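Local structure of glycosyl hydrolase (Bacteroides ovatus, 3QC2) at residues Y38-K43 against V104-N109; S45-S50 against A71-G76; D108-K113 against W159-P164. The protein is a glycosyl hydrolase, a beta-rich protein built on the five-bladed beta-propeller fold of its family. One frame throughout, in Å; residues are numbered along the deposited sequence. Where two conformers were deposited one is given.

Contact 1. Residues Y38-K43 against V104-N109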
loop_
_atom_site.group_PDB
_atom_site.type_symbol
_atom_site.label_atom_id
_atom_site.label_comp_id
_atom_site.label_asym_id
_atom_site.label_seq_id
_atom_site.Cartn_x
_atom_site.Cartn_y
_atom_site.Cartn_z
ATOM N N TYR A 38 -22.442 -13.477 -0.796
ATOM C CA TYR A 38 -23.324 -13.533 0.369
ATOM C C TYR A 38 -22.564 -13.040 1.607
ATOM O O TYR A 38 -21.721 -13.773 2.178
ATOM C CB TYR A 38 -23.865 -14.937 0.616
ATOM C CG TYR A 38 -24.864 -14.973 1.764
ATOM C CD1 TYR A 38 -26.216 -14.702 1.544
ATOM C CD2 TYR A 38 -24.450 -15.249 3.075
ATOM C CE1 TYR A 38 -27.138 -14.717 2.594
ATOM C CE2 TYR A 38 -25.365 -15.270 4.132
ATOM C CZ TYR A 38 -26.703 -15.003 3.888
ATOM O OH TYR A 38 -27.601 -15.022 4.927
ATOM N N CYS A 39 -22.854 -11.805 2.011
ATOM C CA CYS A 39 -22.222 -11.205 3.179
ATOM C C CYS A 39 -22.860 -11.771 4.449
ATOM O O CYS A 39 -24.061 -11.589 4.669
ATOM C CB CYS A 39 -22.370 -9.688 3.147
ATOM S SG CYS A 39 -21.676 -8.866 4.563
ATOM N N PRO A 40 -22.055 -12.454 5.297
ATOM C CA PRO A 40 -22.578 -13.069 6.519
ATOM C C PRO A 40 -23.107 -12.062 7.562
ATOM O O PRO A 40 -23.932 -12.435 8.403
ATOM C CB PRO A 40 -21.368 -13.843 7.068
ATOM C CG PRO A 40 -20.195 -13.164 6.508
ATOM C CD PRO A 40 -20.593 -12.613 5.187
ATOM N N LEU A 41 -22.628 -10.811 7.504
ATOM C CA LEU A 41 -23.072 -9.760 8.428
ATOM C C LEU A 41 -24.328 -9.053 7.901
ATOM O O LEU A 41 -25.228 -8.736 8.673
ATOM C CB LEU A 41 -21.949 -8.748 8.686
ATOM C CG LEU A 41 -20.712 -9.295 9.410
ATOM C CD1 LEU A 41 -19.677 -8.200 9.592
ATOM C CD2 LEU A 41 -21.094 -9.895 10.763
ATOM N N THR A 42 -24.380 -8.808 6.584
ATOM C CA THR A 42 -25.559 -8.181 5.964
ATOM C C THR A 42 -26.719 -9.202 5.851
ATOM O O THR A 42 -27.883 -8.811 5.801
ATOM C CB THR A 42 -25.242 -7.637 4.553
ATOM O OG1 THR A 42 -24.033 -6.880 4.582
ATOM C CG2 THR A 42 -26.385 -6.758 4.033
ATOM N N LYS A 43 -26.376 -10.504 5.817
ATOM C CA LYS A 43 -27.361 -11.605 5.656
ATOM C C LYS A 43 -28.049 -11.541 4.273
ATOM O O LYS A 43 -29.224 -11.889 4.143
ATOM C CB LYS A 43 -28.437 -11.579 6.770
ATOM C CG LYS A 43 -27.912 -11.680 8.203
ATOM C CD LYS A 43 -27.433 -13.087 8.556
ATOM C CE LYS A 43 -27.140 -13.191 10.073
ATOM N NZ LYS A 43 -26.870 -14.589 10.527
ATOM N N VAL A 104 -11.933 -12.792 -0.803
ATOM C CA VAL A 104 -11.220 -13.765 0.049
ATOM C C VAL A 104 -10.963 -13.250 1.461
ATOM O O VAL A 104 -10.535 -14.014 2.331
ATOM C CB VAL A 104 -9.876 -14.193 -0.575
ATOM C CG1 VAL A 104 -10.120 -14.905 -1.906
ATOM C CG2 VAL A 104 -8.944 -12.995 -0.754
ATOM N N PHE A 105 -11.212 -11.960 1.690
ATOM C CA PHE A 105 -11.002 -11.362 2.992
ATOM C C PHE A 105 -12.065 -10.292 3.199
ATOM O O PHE A 105 -12.208 -9.390 2.391
ATOM C CB PHE A 105 -9.590 -10.784 3.074
ATOM C CG PHE A 105 -9.149 -10.443 4.469
ATOM C CD1 PHE A 105 -8.829 -11.460 5.375
ATOM C CD2 PHE A 105 -9.016 -9.102 4.876
ATOM C CE1 PHE A 105 -8.405 -11.149 6.698
ATOM C CE2 PHE A 105 -8.594 -8.782 6.180
ATOM C CZ PHE A 105 -8.284 -9.811 7.093
ATOM N N TYR A 106 -12.812 -10.410 4.290
ATOM C CA TYR A 106 -13.918 -9.505 4.566
ATOM C C TYR A 106 -14.315 -9.529 6.046
ATOM O O TYR A 106 -13.901 -10.422 6.782
ATOM C CB TYR A 106 -15.113 -9.923 3.700
ATOM C CG TYR A 106 -15.372 -11.430 3.721
ATOM C CD1 TYR A 106 -16.200 -12.000 4.684
ATOM C CD2 TYR A 106 -14.766 -12.284 2.779
ATOM C CE1 TYR A 106 -16.435 -13.374 4.716
ATOM C CE2 TYR A 106 -14.988 -13.656 2.805
ATOM C CZ TYR A 106 -15.828 -14.198 3.778
ATOM O OH TYR A 106 -16.062 -15.549 3.820
ATOM N N PRO A 107 -15.098 -8.521 6.499
ATOM C CA PRO A 107 -15.574 -8.553 7.881
ATOM C C PRO A 107 -16.604 -9.670 8.026
ATOM O O PRO A 107 -17.396 -9.909 7.107
ATOM C CB PRO A 107 -16.214 -7.175 8.070
ATOM C CG PRO A 107 -16.521 -6.707 6.707
ATOM C CD PRO A 107 -15.479 -7.269 5.818
ATOM N N ASP A 108 -16.596 -10.342 9.163
ATOM C CA ASP A 108 -17.468 -11.476 9.380
ATOM C C ASP A 108 -17.770 -11.579 10.860
ATOM O O ASP A 108 -17.183 -10.839 11.673
ATOM C CB ASP A 108 -16.733 -12.741 8.878
ATOM C CG ASP A 108 -17.630 -13.953 8.755
ATOM O OD1 ASP A 108 -18.828 -13.887 9.127
ATOM O OD2 ASP A 108 -17.131 -14.990 8.275
ATOM N N ASN A 109 -18.679 -12.482 11.230
ATOM C CA ASN A 109 -19.020 -12.687 12.633
ATOM C C ASN A 109 -17.852 -13.406 13.362
ATOM O O ASN A 109 -17.975 -14.550 13.803
ATOM C CB ASN A 109 -20.337 -13.471 12.771
ATOM C CG ASN A 109 -20.899 -13.440 14.212
ATOM O OD1 ASN A 109 -20.554 -12.553 15.024
ATOM N ND2 ASN A 109 -21.769 -14.393 14.522
#

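Contact 2. Residues S45-S50 against A71-G76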
loop_
_atom_site.group_PDB
_atom_site.type_symbol
_atom_site.label_atom_id
_atom_site.label_comp_id
_atom_site.label_asym_id
_atom_site.label_seq_id
_atom_site.Cartn_x
_atom_site.Cartn_y
_atom_site.Cartn_z
ATOM N N SER A 45 -27.122 -11.204 -0.411
ATOM C CA SER A 45 -26.148 -11.120 -1.504
ATOM C C SER A 45 -25.923 -9.668 -1.890
ATOM O O SER A 45 -26.856 -8.883 -1.914
ATOM C CB SER A 45 -26.614 -11.929 -2.729
ATOM O OG SER A 45 -26.642 -13.316 -2.441
ATOM N N ILE A 46 -24.667 -9.317 -2.174
ATOM C CA ILE A 46 -24.315 -7.954 -2.581
ATOM C C ILE A 46 -23.263 -7.927 -3.699
ATOM O O ILE A 46 -22.398 -8.818 -3.786
ATOM C CB ILE A 46 -23.769 -7.103 -1.386
ATOM C CG1 ILE A 46 -22.503 -7.739 -0.789
ATOM C CG2 ILE A 46 -24.852 -6.915 -0.304
ATOM C CD1 ILE A 46 -21.896 -6.920 0.280
ATOM N N ALA A 47 -23.344 -6.886 -4.540
ATOM C CA ALA A 47 -22.388 -6.665 -5.617
ATOM C C ALA A 47 -21.153 -6.016 -4.996
ATOM O O ALA A 47 -20.895 -4.817 -5.165
ATOM C CB ALA A 47 -22.989 -5.776 -6.693
ATOM N N TRP A 48 -20.395 -6.848 -4.295
ATOM C CA TRP A 48 -19.213 -6.451 -3.519
ATOM C C TRP A 48 -18.062 -5.665 -4.246
ATOM O O TRP A 48 -17.210 -5.072 -3.574
ATOM C CB TRP A 48 -18.619 -7.706 -2.860
ATOM C CG TRP A 48 -17.999 -8.666 -3.846
ATOM C CD1 TRP A 48 -18.647 -9.567 -4.637
ATOM C CD2 TRP A 48 -16.608 -8.813 -4.127
ATOM N NE1 TRP A 48 -17.746 -10.256 -5.401
ATOM C CE2 TRP A 48 -16.484 -9.816 -5.104
ATOM C CE3 TRP A 48 -15.454 -8.194 -3.645
ATOM C CZ2 TRP A 48 -15.239 -10.221 -5.614
ATOM C CZ3 TRP A 48 -14.216 -8.596 -4.153
ATOM C CH2 TRP A 48 -14.124 -9.599 -5.125
ATOM N N GLU A 49 -18.032 -5.682 -5.574
ATOM C CA GLU A 49 -16.973 -4.993 -6.329
ATOM C C GLU A 49 -17.535 -4.187 -7.511
ATOM O O GLU A 49 -16.868 -4.024 -8.540
ATOM C CB GLU A 49 -15.927 -6.022 -6.820
ATOM C CG GLU A 49 -16.514 -7.172 -7.686
ATOM C CD GLU A 49 -15.438 -8.166 -8.231
ATOM O OE1 GLU A 49 -14.242 -7.926 -8.039
ATOM O OE2 GLU A 49 -15.820 -9.180 -8.867
ATOM N N SER A 50 -18.742 -3.656 -7.335
ATOM C CA SER A 50 -19.449 -2.929 -8.396
ATOM C C SER A 50 -19.109 -1.452 -8.523
ATOM O O SER A 50 -19.321 -0.867 -9.580
ATOM C CB SER A 50 -20.964 -3.076 -8.193
ATOM O OG SER A 50 -21.351 -2.619 -6.908
ATOM N N ALA A 71 -12.027 -3.792 -2.740
ATOM C CA ALA A 71 -13.253 -3.689 -3.525
ATOM C C ALA A 71 -14.386 -3.139 -2.674
ATOM O O ALA A 71 -14.522 -3.498 -1.497
ATOM C CB ALA A 71 -13.626 -5.034 -4.067
ATOM N N GLU A 72 -15.211 -2.275 -3.276
ATOM C CA GLU A 72 -16.352 -1.668 -2.576
ATOM C C GLU A 72 -17.642 -1.732 -3.362
ATOM O O GLU A 72 -17.651 -1.595 -4.595
ATOM C CB GLU A 72 -16.075 -0.189 -2.268
ATOM C CG GLU A 72 -15.049 0.072 -1.190
ATOM C CD GLU A 72 -14.768 1.561 -1.003
ATOM O OE1 GLU A 72 -15.070 2.352 -1.925
ATOM O OE2 GLU A 72 -14.231 1.937 0.050
ATOM N N ASP A 73 -18.731 -1.933 -2.614
ATOM C CA ASP A 73 -20.097 -1.955 -3.174
ATOM C C ASP A 73 -20.631 -0.516 -3.179
ATOM O O ASP A 73 -19.976 0.405 -2.680
ATOM C CB ASP A 73 -21.027 -2.863 -2.326
ATOM C CG ASP A 73 -22.508 -2.882 -2.845
ATOM O OD1 ASP A 73 -22.731 -2.685 -4.066
ATOM O OD2 ASP A 73 -23.428 -3.088 -2.021
ATOM N N LYS A 74 -21.818 -0.318 -3.763
ATOM C CA LYS A 74 -22.463 1.007 -3.780
ATOM C C LYS A 74 -23.333 1.193 -2.483
ATOM O O LYS A 74 -24.264 2.036 -2.454
ATOM C CB LYS A 74 -23.330 1.167 -5.030
ATOM C CG LYS A 74 -22.563 1.077 -6.354
ATOM C CD LYS A 74 -23.551 1.065 -7.534
ATOM C CE LYS A 74 -22.859 0.851 -8.890
ATOM N NZ LYS A 74 -22.044 2.025 -9.313
ATOM N N SER A 75 -23.010 0.413 -1.418
ATOM C CA SER A 75 -23.731 0.466 -0.105
ATOM C C SER A 75 -23.723 1.869 0.581
ATOM O O SER A 75 -24.475 2.095 1.550
ATOM C CB SER A 75 -23.146 -0.588 0.873
ATOM O OG SER A 75 -21.751 -0.348 1.149
ATOM N N GLY A 76 -22.870 2.786 0.089
ATOM C CA GLY A 76 -22.773 4.149 0.642
ATOM C C GLY A 76 -22.612 5.236 -0.415
ATOM O O GLY A 76 -22.538 4.951 -1.634
HETATM O O HOH W 1 -17.023 -5.237 -1.004
#

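Contact 3. Residues D108-K113 against W159-P164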
loop_
_atom_site.group_PDB
_atom_site.type_symbol
_atom_site.label_atom_id
_atom_site.label_comp_id
_atom_site.label_asym_id
_atom_site.label_seq_id
_atom_site.Cartn_x
_atom_site.Cartn_y
_atom_site.Cartn_z
ATOM N N ASP A 108 -16.596 -10.342 9.163
ATOM C CA ASP A 108 -17.468 -11.476 9.380
ATOM C C ASP A 108 -17.770 -11.579 10.860
ATOM O O ASP A 108 -17.183 -10.839 11.673
ATOM C CB ASP A 108 -16.733 -12.741 8.878
ATOM C CG ASP A 108 -17.630 -13.953 8.755
ATOM O OD1 ASP A 108 -18.828 -13.887 9.127
ATOM O OD2 ASP A 108 -17.131 -14.990 8.275
ATOM N N ASN A 109 -18.679 -12.482 11.230
ATOM C CA ASN A 109 -19.020 -12.687 12.633
ATOM C C ASN A 109 -17.852 -13.406 13.362
ATOM O O ASN A 109 -17.975 -14.550 13.803
ATOM C CB ASN A 109 -20.337 -13.471 12.771
ATOM C CG ASN A 109 -20.899 -13.440 14.212
ATOM O OD1 ASN A 109 -20.554 -12.553 15.024
ATOM N ND2 ASN A 109 -21.769 -14.393 14.522
ATOM N N ASP A 110 -16.730 -12.701 13.478
ATOM C CA ASP A 110 -15.527 -13.225 14.113
ATOM C C ASP A 110 -15.077 -12.258 15.211
ATOM O O ASP A 110 -15.803 -11.317 15.539
ATOM C CB ASP A 110 -14.422 -13.467 13.046
ATOM C CG ASP A 110 -14.076 -12.198 12.234
ATOM O OD1 ASP A 110 -14.269 -11.064 12.753
ATOM O OD2 ASP A 110 -13.604 -12.355 11.074
ATOM N N SER A 111 -13.890 -12.480 15.767
ATOM C CA SER A 111 -13.382 -11.646 16.866
ATOM C C SER A 111 -13.165 -10.134 16.538
ATOM O O SER A 111 -13.082 -9.312 17.458
ATOM C CB SER A 111 -12.074 -12.235 17.400
ATOM O OG SER A 111 -11.064 -12.224 16.403
ATOM N N GLN A 112 -13.085 -9.779 15.247
ATOM C CA GLN A 112 -12.818 -8.381 14.844
ATOM C C GLN A 112 -14.059 -7.600 14.337
ATOM O O GLN A 112 -13.918 -6.476 13.859
ATOM C CB GLN A 112 -11.735 -8.364 13.755
ATOM C CG GLN A 112 -10.499 -9.218 14.071
ATOM C CD GLN A 112 -9.778 -8.779 15.322
ATOM O OE1 GLN A 112 -9.596 -7.595 15.557
ATOM N NE2 GLN A 112 -9.343 -9.746 16.131
ATOM N N LYS A 113 -15.257 -8.182 14.462
ATOM C CA LYS A 113 -16.492 -7.536 13.961
ATOM C C LYS A 113 -16.659 -6.057 14.376
ATOM O O LYS A 113 -16.988 -5.211 13.536
ATOM C CB LYS A 113 -17.755 -8.325 14.402
ATOM C CG LYS A 113 -19.094 -7.640 13.966
ATOM C CD LYS A 113 -20.346 -8.371 14.480
ATOM C CE LYS A 113 -21.674 -7.592 14.111
ATOM N NZ LYS A 113 -21.659 -6.147 14.557
ATOM N N TRP A 159 -7.224 -16.724 5.434
ATOM C CA TRP A 159 -6.523 -15.788 6.337
ATOM C C TRP A 159 -6.895 -15.931 7.794
ATOM O O TRP A 159 -8.039 -16.257 8.125
ATOM C CB TRP A 159 -6.803 -14.356 5.899
ATOM C CG TRP A 159 -6.257 -14.064 4.577
ATOM C CD1 TRP A 159 -6.880 -14.227 3.384
ATOM C CD2 TRP A 159 -4.942 -13.577 4.287
ATOM N NE1 TRP A 159 -6.037 -13.854 2.356
ATOM C CE2 TRP A 159 -4.841 -13.453 2.888
ATOM C CE3 TRP A 159 -3.840 -13.225 5.079
ATOM C CZ2 TRP A 159 -3.681 -12.997 2.257
ATOM C CZ3 TRP A 159 -2.690 -12.767 4.452
ATOM C CH2 TRP A 159 -2.620 -12.658 3.053
ATOM N N THR A 160 -5.911 -15.682 8.667
ATOM C CA THR A 160 -6.113 -15.702 10.105
ATOM C C THR A 160 -5.958 -14.268 10.601
ATOM O O THR A 160 -4.907 -13.668 10.426
ATOM C CB THR A 160 -5.089 -16.579 10.816
ATOM O OG1 THR A 160 -5.124 -17.894 10.267
ATOM C CG2 THR A 160 -5.393 -16.646 12.322
ATOM N N LYS A 161 -7.017 -13.729 11.204
ATOM C CA LYS A 161 -7.009 -12.365 11.715
ATOM C C LYS A 161 -6.424 -12.348 13.117
ATOM O O LYS A 161 -6.909 -13.055 14.010
ATOM C CB LYS A 161 -8.426 -11.805 11.733
ATOM C CG LYS A 161 -9.130 -11.810 10.347
ATOM C CD LYS A 161 -10.524 -11.192 10.428
ATOM C CE LYS A 161 -11.208 -11.152 9.074
ATOM N NZ LYS A 161 -12.538 -10.457 9.129
ATOM N N HIS A 162 -5.384 -11.544 13.317
ATOM C CA HIS A 162 -4.718 -11.444 14.616
ATOM C C HIS A 162 -5.031 -10.129 15.344
ATOM O O HIS A 162 -4.539 -9.901 16.449
ATOM C CB HIS A 162 -3.208 -11.589 14.438
ATOM C CG HIS A 162 -2.795 -12.888 13.817
ATOM N ND1 HIS A 162 -2.601 -14.037 14.555
ATOM C CD2 HIS A 162 -2.527 -13.215 12.530
ATOM C CE1 HIS A 162 -2.239 -15.020 13.747
ATOM N NE2 HIS A 162 -2.187 -14.547 12.512
ATOM N N GLY A 163 -5.836 -9.264 14.719
ATOM C CA GLY A 163 -6.226 -7.994 15.329
ATOM C C GLY A 163 -5.225 -6.872 15.116
ATOM O O GLY A 163 -4.260 -7.035 14.391
ATOM N N PRO A 164 -5.477 -5.708 15.744
ATOM C CA PRO A 164 -4.610 -4.540 15.629
ATOM C C PRO A 164 -3.130 -4.849 15.899
ATOM O O PRO A 164 -2.811 -5.566 16.843
ATOM C CB PRO A 164 -5.162 -3.590 16.696
ATOM C CG PRO A 164 -6.581 -3.947 16.826
ATOM C CD PRO A 164 -6.688 -5.414 16.544
HETATM O O HOH W 2 -14.739 -8.915 11.061
#

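Contact 1. Residues Y38-K43 against V104-N109
The ring of Tyr106 receives Pro40 obliquely, with CG of the proline 4.2 Å from CE1 of the tyrosine. Pro40 and Leu41 sit in the turn of a beta-hairpin, between strands 37-39 and 44-46. Outside the contact, the ring of Phe37 also meets Tyr106, with the planes at about 60°. The second flat group is the carboxylate of Asp108. Its OD1 comes within 3.0 Å of Pro40 CG, a tight van der Waals contact, and the two side chains cross at about a right angle. CG of Asp108 lies anti to the backbone N (chi1 -167°), which brings the carboxylate back to the proline although the side chain starts out away from it.

Lys43 N bonds back to Cys39 O at 2.8 Å and holds the hairpin turn together. The partner is the loop that leaves strand 98-99 and runs toward helix 113-116. Leu41 lies along its backbone. CD1 faces Pro107 and CD2 faces the Asp108-Asn109 peptide. CD1 of Leu41 packs 3.9 Å from Pro107 CB, and Trp117 also touches both residues. The other methyl, CD2 of Leu41, rests 3.6 Å from Asn109 N.

Contact 2. Residues S45-S50 against A71-G76
The inverse gamma turn centred on Ala47 takes the chain out of the hairpin strand 44-46 and past the end of strand 64-72, in the four-stranded antiparallel sheet that forms one propeller blade. Ala71 in the strand and Asp73 just after it meet the turn and the residues that follow.

Ala71 CB touches both Trp48 and Glu49. CZ3 of Trp48 lies 3.6 Å from Ala71 CB, and Glu49 CB lies 3.7 Å from that same Ala71 CB. The indole approaches the methyl obliquely. Glu49 CG stands over the centre of the same indole, 3.7 Å above its plane, and Ile46 O lies in plane at its edge. Trp48 CG sits between the backbone N and the carbonyl carbon (chi1 69°), which folds the ring back toward Ala71. The indole NE1 bonds to Lys101 O. The Glu49 carboxylate pairs with Arg99 and is also bonded by Tyr69 and Thr35.

Ala47 O is held from within its own segment. Ser50 OG donates to Ala47 O at 2.8 Å, in the carbonyl plane on a lone pair, and Ser50 N donates to Ala47 O at 3.3 Å. Asp73 CB lies 3.4 Å from the same Ala47 O. Water 1 lies 2.6 Å from Trp48 O and may also bond to Ala71 O. Other acceptors compete for its protons, so the bridge is not certain.

In one of two conformers, Asp73 OD1 is 3.0 Å from Ala47 O. Both atoms are acceptors, so the pair is not a bond and is probably unfavourable. Asp73 also touches a crystal neighbour, and with its alternate conformer this close approach is doubtful. The chemistry therefore points to a join made by apolar packing round Ala71, perhaps helped by a shared water, rather than by attraction between Asp73 and Ala47.

Contact 3. Residues D108-K113 against W159-P164
Lys161 reaches from strand 160-164, an outermost strand of a four-stranded propeller blade, to Asp110 in the loop before helix 113-116. Its chain is extended beyond CG and crosses Asp110 at about a right angle. NZ of Lys161 forms a salt bridge with Asp110 OD2 at 2.9 Å, on the syn lone pair. The ammonium also pairs with Glu116 OE1 and bonds to Tyr106 O, and the ring of Phe105 adds a cation-pi contact. Water 2 accepts a weak bond from NZ, probably donates to Asp110 OD1 and accepts from Asp108 N. Further back along the lysine, CB lies 4.1 Å from Gln112 CG, and the two side chains run alongside each other with their ends pointing opposite ways.

At Gly163 the amide of Gln112 lies against the backbone, with OE1 of the glutamine 3.4 Å from the glycine CA. A bend at chi2 (-61°) turns the amide to this place. The strand ends at Pro164, whose CD is 3.8 Å from the same Gln112 OE1. Gln140 NE2 bonds to that oxygen.

The loop is shaped by a type I turn from Asp110 to Lys113 and by an Asx turn, with Gln112 N bonding to Asp110 OD1 at 3.0 Å. Gln112 NE2 donates to Ser111 OG at 3.0 Å, with the hydroxyl oxygen 31° out of the amide plane.

From the N terminus the chain first makes the hairpin of strands 37-39 and 44-46. Residues 38-43 open contact 1, and residues 45-50 open contact 2. Contact 2 closes at 71-76, where strand 64-72 ends, so its loop is nested inside that of contact 1. The chain then finishes this blade, and contact 1 closes at 104-109, tying the hairpin to the loop between blades. Asp108 and Asn109 also begin contact 3, which closes at 159-164 on the last strand of the next blade. Contacts 2 and 3 are in series and do not touch; their nearest atoms are about 11 Å apart. Contact 1 touches both.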